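Uncharacterized protein (Bacteroides ovatus CL02T12C04, PDB 6PTM) is an exo-carrageenase of glycoside hydrolase family 42, which probably hydrolyses carrageenan chains from their ends. Local coordinates at residues A[445-448]-A[449-453]; A[492-495]-A[496-500]. All blocks are in the same frame, centred on the assembly; numbering follows the deposited sequence.

How the interactions relate
Interaction 1 (445-453) comes first along the chain and sits at the start of helix 448-460; interaction 2 (492-500) follows, at the C-terminal end of helix 486-498. Strand 466-471 lies between these two helices in sequence, and the second helix makes the crossover to strand 503-506, parallel to 466-471 in one sheet, as in the beta/alpha barrel of family 42 enzymes. The centres of the contacts are about 10 Å apart, and the segments touch: Phe445 CE1 lies 3.3 Å from Asn492 ND2, and Ile450 O lies 3.3 Å from His499 CB. The loop and first turns of helix 448-460 thus pack against the second half of helix 486-498 in the buried interior.

Interaction 1: residues A[445-448]-A[449-453]; sequences FDWV and EICMA
Trp447 O receives the N-H of Cys451 at 3.1 Å, the first-turn bond of helix 448-460, and Asp446 caps this start by accepting from Val448 N through OD1. The capping bond is nearly straight (167° at the hydrogen), yet it meets the carboxylate from above its plane. Val448 O takes two donors: Ala453 N at 3.2 Å, in the carbonyl plane, and Met452 N, whose bond is weak. The link to Ala453, five residues on, marks a wider pi-type turn. Among the side chains, Trp447 CG stands between its own N and carbonyl carbon (chi1 62°), which brings CE3 to 3.7 Å from Cys451 CB; Cys451 SG lies at the edge of the indole, in its plane. Val448 and Met452 run side by side, with CG1 against CE, while Phe445 CE1 meets Ile450 CD1 at 4.2 Å. A water bridges the backbone at the turn, donating to Asp446 O and accepting from Ile450 N. The acidic ends of Asp446 and Glu449 are close enough that their like charges would probably disfavour each other, but a second water links the two side chains, donating to both, at 2.7 Å from Asp446 OD2 and 2.6 Å from Glu449 OE2. Further out, helix 398-401 touches Val448, Glu449 and Met452, helix 579-590 packs on Val448, Cys451 and Met452, and Ser426 N hydrogen-bonds to Glu449 OE1.

Interaction 2: residues A[492-495]-A[496-500]; sequences NYWL and ATIHG
Leu495 lies alongside His499, both pointing the same way, and its CD1 sits 3.7 Å from NE2 and CD2 of the imidazole. The ring also turns its edge to the backbone: Leu495 O lies in the ring plane, 3.2 Å from His499 CD2, while the same oxygen accepts from His499 N. Both ring nitrogens are engaged, ND1 by Asp455 and NE2 by Glu708, which fixes the ring's rotation. Here helix 486-498, the connecting helix of a beta-alpha-beta unit, ends in a Schellman motif: Gly500 has a positive phi (128°), and two bonds run back into the last turn, one of them Gly500 N to Thr497 O. One turn earlier, Tyr493 O is gripped twice, by Thr497 N at 3.0 Å and Thr497 OG1 at 2.7 Å, from opposite faces of the carbonyl plane. With OG1 beside its own backbone N (chi1 -56°), the hydroxyl folds back onto the helix. A valine at Thr497 would probably leave Tyr493 O with the backbone N-H as its sole donor from this residue. On the neighbouring flank Trp494 crosses Ile498 obliquely, Trp494 CD1 standing 3.9 Å from Ile498 CG1, and the indole NE1 bonds to Asn722 OD1.

Interaction 1: residues A[445-448]-A[449-453]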
loop_
_atom_site.group_PDB
_atom_site.type_symbol
_atom_site.label_atom_id
_atom_site.label_comp_id
_atom_site.label_asym_id
_atom_site.label_seq_id
_atom_site.Cartn_x
_atom_site.Cartn_y
_atom_site.Cartn_z
ATOM N N PHE A 445 7.968 11.152 7.851
ATOM C CA PHE A 445 7.532 9.742 8.005
ATOM C C PHE A 445 8.154 8.932 6.870
ATOM O O PHE A 445 8.695 9.503 5.903
ATOM C CB PHE A 445 5.994 9.588 8.047
ATOM C CG PHE A 445 5.257 10.199 6.874
ATOM C CD1 PHE A 445 5.111 9.511 5.682
ATOM C CD2 PHE A 445 4.689 11.450 6.973
ATOM C CE1 PHE A 445 4.460 10.085 4.599
ATOM C CE2 PHE A 445 4.047 12.026 5.887
ATOM C CZ PHE A 445 3.953 11.350 4.696
ATOM N N ASP A 446 8.020 7.619 6.958
ATOM C CA ASP A 446 8.534 6.722 5.903
ATOM C C ASP A 446 7.525 6.789 4.750
ATOM O O ASP A 446 6.533 6.056 4.807
ATOM C CB ASP A 446 8.773 5.312 6.459
ATOM C CG ASP A 446 9.261 4.367 5.368
ATOM O OD1 ASP A 446 9.524 4.863 4.248
ATOM O OD2 ASP A 446 9.357 3.164 5.636
ATOM N N TRP A 447 7.792 7.637 3.754
ATOM C CA TRP A 447 6.916 7.934 2.589
ATOM C C TRP A 447 7.098 6.911 1.451
ATOM O O TRP A 447 6.399 7.054 0.441
ATOM C CB TRP A 447 7.196 9.352 2.044
ATOM C CG TRP A 447 8.601 9.531 1.543
ATOM C CD1 TRP A 447 9.745 9.447 2.293
ATOM C CD2 TRP A 447 9.044 9.741 0.186
ATOM N NE1 TRP A 447 10.857 9.622 1.515
ATOM C CE2 TRP A 447 10.463 9.822 0.218
ATOM C CE3 TRP A 447 8.395 9.898 -1.041
ATOM C CZ2 TRP A 447 11.226 10.005 -0.929
ATOM C CZ3 TRP A 447 9.151 10.122 -2.171
ATOM C CH2 TRP A 447 10.543 10.153 -2.118
ATOM N N VAL A 448 8.043 5.975 1.540
ATOM C CA VAL A 448 8.576 5.259 0.342
ATOM C C VAL A 448 7.533 4.237 -0.157
ATOM O O VAL A 448 7.350 4.149 -1.383
ATOM C CB VAL A 448 9.958 4.611 0.599
ATOM C CG1 VAL A 448 10.401 3.783 -0.583
ATOM C CG2 VAL A 448 11.033 5.653 0.862
ATOM N N GLU A 449 6.872 3.495 0.736
ATOM C CA GLU A 449 5.862 2.488 0.312
ATOM C C GLU A 449 4.626 3.170 -0.311
ATOM O O GLU A 449 4.228 2.764 -1.443
ATOM C CB GLU A 449 5.529 1.582 1.482
ATOM C CG GLU A 449 6.720 0.760 1.909
ATOM C CD GLU A 449 6.426 -0.155 3.077
ATOM O OE1 GLU A 449 5.281 -0.683 3.166
ATOM O OE2 GLU A 449 7.333 -0.299 3.895
ATOM N N ILE A 450 4.005 4.155 0.356
ATOM C CA ILE A 450 2.736 4.769 -0.152
ATOM C C ILE A 450 2.983 5.701 -1.353
ATOM O O ILE A 450 1.996 6.040 -2.029
ATOM C CB ILE A 450 1.964 5.480 0.963
ATOM C CG1 ILE A 450 2.753 6.606 1.632
ATOM C CG2 ILE A 450 1.441 4.472 1.983
ATOM C CD1 ILE A 450 1.886 7.443 2.568
ATOM N N CYS A 451 4.213 6.171 -1.590
ATOM C CA CYS A 451 4.551 6.967 -2.792
ATOM C C CYS A 451 5.185 6.055 -3.860
ATOM O O CYS A 451 4.532 5.739 -4.855
ATOM C CB CYS A 451 5.429 8.157 -2.454
ATOM S SG CYS A 451 4.558 9.405 -1.464
ATOM N N MET A 452 6.388 5.558 -3.627
ATOM C CA MET A 452 7.171 4.869 -4.686
ATOM C C MET A 452 6.613 3.474 -4.962
ATOM O O MET A 452 6.417 3.199 -6.128
ATOM C CB MET A 452 8.653 4.757 -4.352
ATOM C CG MET A 452 9.433 4.383 -5.569
ATOM S SD MET A 452 11.215 4.422 -5.268
ATOM C CE MET A 452 11.444 2.923 -4.314
ATOM N N ALA A 453 6.316 2.641 -3.965
ATOM C CA ALA A 453 5.770 1.281 -4.238
ATOM C C ALA A 453 4.362 1.373 -4.881
ATOM O O ALA A 453 4.085 0.617 -5.828
ATOM C CB ALA A 453 5.761 0.442 -2.990
HETATM O O HOH W 1 5.263 4.467 3.125
HETATM O O HOH W 2 9.514 1.023 3.996
#

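Interaction 2: residues A[492-495]-A[496-500]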
loop_
_atom_site.group_PDB
_atom_site.type_symbol
_atom_site.label_atom_id
_atom_site.label_comp_id
_atom_site.label_asym_id
_atom_site.label_seq_id
_atom_site.Cartn_x
_atom_site.Cartn_y
_atom_site.Cartn_z
ATOM N N ASN A 492 -1.420 11.279 5.648
ATOM C CA ASN A 492 -1.000 9.941 5.195
ATOM C C ASN A 492 -2.106 9.303 4.366
ATOM O O ASN A 492 -1.775 8.728 3.322
ATOM C CB ASN A 492 -0.607 9.073 6.386
ATOM C CG ASN A 492 0.814 8.594 6.270
ATOM O OD1 ASN A 492 1.049 7.409 6.028
ATOM N ND2 ASN A 492 1.758 9.514 6.422
ATOM N N TYR A 493 -3.349 9.346 4.817
ATOM C CA TYR A 493 -4.442 8.682 4.076
ATOM C C TYR A 493 -4.656 9.479 2.792
ATOM O O TYR A 493 -4.956 8.913 1.752
ATOM C CB TYR A 493 -5.705 8.522 4.925
ATOM C CG TYR A 493 -5.657 7.303 5.799
ATOM C CD1 TYR A 493 -4.980 7.339 7.005
ATOM C CD2 TYR A 493 -6.217 6.107 5.408
ATOM C CE1 TYR A 493 -4.864 6.212 7.802
ATOM C CE2 TYR A 493 -6.140 4.975 6.215
ATOM C CZ TYR A 493 -5.437 5.021 7.406
ATOM O OH TYR A 493 -5.326 3.930 8.212
ATOM N N TRP A 494 -4.505 10.790 2.881
ATOM C CA TRP A 494 -4.723 11.659 1.704
ATOM C C TRP A 494 -3.646 11.319 0.654
ATOM O O TRP A 494 -3.970 11.085 -0.542
ATOM C CB TRP A 494 -4.693 13.134 2.130
ATOM C CG TRP A 494 -5.063 14.051 1.012
ATOM C CD1 TRP A 494 -4.264 14.467 -0.000
ATOM C CD2 TRP A 494 -6.353 14.637 0.777
ATOM N NE1 TRP A 494 -4.959 15.278 -0.846
ATOM C CE2 TRP A 494 -6.241 15.410 -0.393
ATOM C CE3 TRP A 494 -7.572 14.594 1.449
ATOM C CZ2 TRP A 494 -7.317 16.107 -0.915
ATOM C CZ3 TRP A 494 -8.639 15.284 0.940
ATOM C CH2 TRP A 494 -8.516 16.023 -0.236
ATOM N N LEU A 495 -2.384 11.326 1.079
ATOM C CA LEU A 495 -1.252 11.092 0.163
ATOM C C LEU A 495 -1.375 9.693 -0.466
ATOM O O LEU A 495 -1.284 9.566 -1.709
ATOM C CB LEU A 495 0.048 11.298 0.951
ATOM C CG LEU A 495 1.343 11.051 0.191
ATOM C CD1 LEU A 495 1.525 12.058 -0.928
ATOM C CD2 LEU A 495 2.516 11.037 1.169
ATOM N N ALA A 496 -1.624 8.662 0.347
ATOM C CA ALA A 496 -1.754 7.283 -0.146
ATOM C C ALA A 496 -2.875 7.226 -1.200
ATOM O O ALA A 496 -2.698 6.553 -2.263
ATOM C CB ALA A 496 -2.012 6.328 0.989
ATOM N N THR A 497 -3.957 7.965 -0.967
ATOM C CA THR A 497 -5.111 7.977 -1.891
ATOM C C THR A 497 -4.722 8.678 -3.198
ATOM O O THR A 497 -5.074 8.159 -4.273
ATOM C CB THR A 497 -6.362 8.576 -1.240
ATOM O OG1 THR A 497 -6.609 7.824 -0.053
ATOM C CG2 THR A 497 -7.510 8.479 -2.218
ATOM N N ILE A 498 -3.976 9.776 -3.122
ATOM C CA ILE A 498 -3.454 10.439 -4.348
ATOM C C ILE A 498 -2.660 9.416 -5.192
ATOM O O ILE A 498 -2.754 9.469 -6.438
ATOM C CB ILE A 498 -2.649 11.694 -3.998
ATOM C CG1 ILE A 498 -3.567 12.800 -3.449
ATOM C CG2 ILE A 498 -1.807 12.144 -5.193
ATOM C CD1 ILE A 498 -4.560 13.365 -4.427
ATOM N N HIS A 499 -1.926 8.499 -4.557
ATOM C CA HIS A 499 -1.048 7.524 -5.243
ATOM C C HIS A 499 -1.796 6.219 -5.578
ATOM O O HIS A 499 -1.119 5.264 -6.008
ATOM C CB HIS A 499 0.206 7.339 -4.412
ATOM C CG HIS A 499 1.148 8.517 -4.442
ATOM N ND1 HIS A 499 2.306 8.507 -5.210
ATOM C CD2 HIS A 499 1.099 9.726 -3.830
ATOM C CE1 HIS A 499 2.953 9.645 -5.047
ATOM N NE2 HIS A 499 2.222 10.429 -4.183
ATOM N N GLY A 500 -3.107 6.133 -5.337
ATOM C CA GLY A 500 -3.924 5.017 -5.854
ATOM C C GLY A 500 -4.768 4.293 -4.817
ATOM O O GLY A 500 -5.621 3.514 -5.217
#